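Local coordinates for inclusion membrane protein A (Chlamydia trachomatis, PDB 6E7E), which probably mediates homotypic fusion of chlamydial inclusions as a SNARE-like membrane protein, represented here by its soluble helical domain, at residues Thr108-Glu113 and Ile128-Thr133. The protein carries 2 engineered substitutions. Residues are numbered along the deposited sequence; the frame is centred on the assembly and turned at random.
Sequences TPLAEE and IEELKT
L110 and E130 meet through different first torsions. In L110, CG lies anti to the carbonyl carbon (chi1 -64°), which sends both methyls across to helix 125-165. In E130, CG lies anti to the backbone N (chi1 -176°) and the chain stays extended, so its carboxylate end reaches L110. E130 lies roughly perpendicular to L110. L110 CD2 lies 3.6 Å from E130 OE1, and L110 CD1 lies 3.8 Å from E130 CD. L110 CD1 is also 4.0 Å from E130 CG, so aliphatic chain and carboxylate both touch this methyl.

L131 and L110 run alongside each other, pointing opposite ways. L131 CD2 packs 3.9 Å from L110 CD1 and 4.0 Å from L110 CB. The CA atoms of L110 and L131 are 7.8 Å apart. L131 is buried and also touches F32 of helix 4-38 and L46 and F53 of helix 44-57.

The contact is small and joins helix 110-119 to the long helix 125-165 of the bundle. It is held by dispersion. On its apolar side L110 meets the buried L131; on its partly exposed side the chain and carboxylate of E130 lie against the L110 methyls.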
loop_
_atom_site.group_PDB
_atom_site.type_symbol
_atom_site.label_atom_id
_atom_site.label_comp_id
_atom_site.label_asym_id
_atom_site.label_seq_id
_atom_site.Cartn_x
_atom_site.Cartn_y
_atom_site.Cartn_z
ATOM N N THR A 108 7.583 -1.206 -12.447
ATOM C CA THR A 108 7.429 -2.567 -13.014
ATOM C C THR A 108 8.569 -2.973 -13.940
ATOM O O THR A 108 9.065 -4.080 -13.791
ATOM C CB THR A 108 6.067 -2.688 -13.683
ATOM O OG1 THR A 108 5.048 -2.687 -12.685
ATOM C CG2 THR A 108 5.912 -3.982 -14.435
ATOM N N PRO A 109 9.022 -2.139 -14.891
ATOM C CA PRO A 109 10.060 -2.626 -15.801
ATOM C C PRO A 109 11.483 -2.544 -15.253
ATOM O O PRO A 109 12.399 -2.986 -15.941
ATOM C CB PRO A 109 9.953 -1.703 -17.013
ATOM C CG PRO A 109 9.101 -0.561 -16.626
ATOM C CD PRO A 109 8.452 -0.856 -15.298
ATOM N N LEU A 110 11.698 -1.920 -14.117
ATOM C CA LEU A 110 13.079 -1.494 -13.802
ATOM C C LEU A 110 14.013 -2.626 -13.377
ATOM O O LEU A 110 15.181 -2.566 -13.753
ATOM C CB LEU A 110 13.021 -0.399 -12.743
ATOM C CG LEU A 110 12.326 0.881 -13.224
ATOM C CD1 LEU A 110 12.416 1.922 -12.127
ATOM C CD2 LEU A 110 12.823 1.427 -14.558
ATOM N N ALA A 111 13.566 -3.665 -12.703
ATOM C CA ALA A 111 14.491 -4.743 -12.318
ATOM C C ALA A 111 15.017 -5.427 -13.586
ATOM O O ALA A 111 16.217 -5.698 -13.701
ATOM C CB ALA A 111 13.813 -5.735 -11.407
ATOM N N GLU A 112 14.148 -5.869 -14.468
ATOM C CA GLU A 112 14.631 -6.506 -15.720
ATOM C C GLU A 112 15.351 -5.456 -16.572
ATOM O O GLU A 112 16.308 -5.826 -17.265
ATOM C CB GLU A 112 13.473 -7.133 -16.499
ATOM C CG GLU A 112 12.798 -8.293 -15.783
ATOM C CD GLU A 112 13.674 -9.530 -15.729
ATOM O OE1 GLU A 112 14.352 -9.825 -16.735
ATOM O OE2 GLU A 112 13.684 -10.208 -14.680
ATOM N N GLU A 113 15.129 -4.199 -16.566
ATOM C CA GLU A 113 15.955 -3.232 -17.304
ATOM C C GLU A 113 17.365 -3.200 -16.712
ATOM O O GLU A 113 18.335 -3.168 -17.471
ATOM C CB GLU A 113 15.308 -1.864 -17.378
ATOM C CG GLU A 113 16.145 -0.850 -18.135
ATOM C CD GLU A 113 16.436 -1.113 -19.604
ATOM O OE1 GLU A 113 15.897 -2.094 -20.171
ATOM O OE2 GLU A 113 17.180 -0.305 -20.195
ATOM N N ILE A 128 19.849 3.288 -11.015
ATOM C CA ILE A 128 19.938 3.283 -9.542
ATOM C C ILE A 128 19.291 4.564 -8.999
ATOM O O ILE A 128 18.551 4.514 -8.011
ATOM C CB ILE A 128 21.385 3.098 -9.083
ATOM C CG1 ILE A 128 21.876 1.694 -9.411
ATOM C CG2 ILE A 128 21.539 3.426 -7.601
ATOM C CD1 ILE A 128 23.374 1.544 -9.338
ATOM N N GLU A 129 19.561 5.700 -9.625
ATOM C CA GLU A 129 18.992 6.984 -9.171
ATOM C C GLU A 129 17.468 6.951 -9.307
ATOM O O GLU A 129 16.776 7.436 -8.403
ATOM C CB GLU A 129 19.604 8.110 -9.994
ATOM C CG GLU A 129 18.959 9.443 -9.736
ATOM C CD GLU A 129 19.032 9.862 -8.294
ATOM O OE1 GLU A 129 19.875 9.306 -7.540
ATOM O OE2 GLU A 129 18.244 10.737 -7.935
ATOM N N GLU A 130 16.957 6.385 -10.392
ATOM C CA GLU A 130 15.503 6.283 -10.564
ATOM C C GLU A 130 14.922 5.403 -9.461
ATOM O O GLU A 130 13.857 5.738 -8.899
ATOM C CB GLU A 130 15.182 5.734 -11.938
ATOM C CG GLU A 130 13.704 5.698 -12.193
ATOM C CD GLU A 130 13.305 5.304 -13.598
ATOM O OE1 GLU A 130 14.168 4.797 -14.329
ATOM O OE2 GLU A 130 12.134 5.524 -13.965
ATOM N N LEU A 131 15.567 4.305 -9.151
ATOM C CA LEU A 131 15.087 3.389 -8.113
ATOM C C LEU A 131 15.056 4.096 -6.764
ATOM O O LEU A 131 14.085 3.930 -6.010
ATOM C CB LEU A 131 15.938 2.129 -8.067
ATOM C CG LEU A 131 15.671 1.162 -9.206
ATOM C CD1 LEU A 131 16.768 0.102 -9.230
ATOM C CD2 LEU A 131 14.310 0.514 -9.063
ATOM N N LYS A 132 16.086 4.853 -6.432
ATOM C CA LYS A 132 16.094 5.559 -5.148
ATOM C C LYS A 132 14.949 6.568 -5.094
ATOM O O LYS A 132 14.316 6.744 -4.028
ATOM C CB LYS A 132 17.402 6.292 -4.929
ATOM C CG LYS A 132 18.592 5.400 -4.653
ATOM C CD LYS A 132 19.857 6.189 -4.590
ATOM C CE LYS A 132 21.083 5.332 -4.381
ATOM N NZ LYS A 132 22.321 6.113 -4.633
ATOM N N THR A 133 14.662 7.217 -6.215
ATOM C CA THR A 133 13.587 8.232 -6.258
ATOM C C THR A 133 12.233 7.548 -6.060
ATOM O O THR A 133 11.383 8.072 -5.295
ATOM C CB THR A 133 13.707 9.003 -7.575
ATOM O OG1 THR A 133 15.005 9.595 -7.676
ATOM C CG2 THR A 133 12.652 10.074 -7.706
#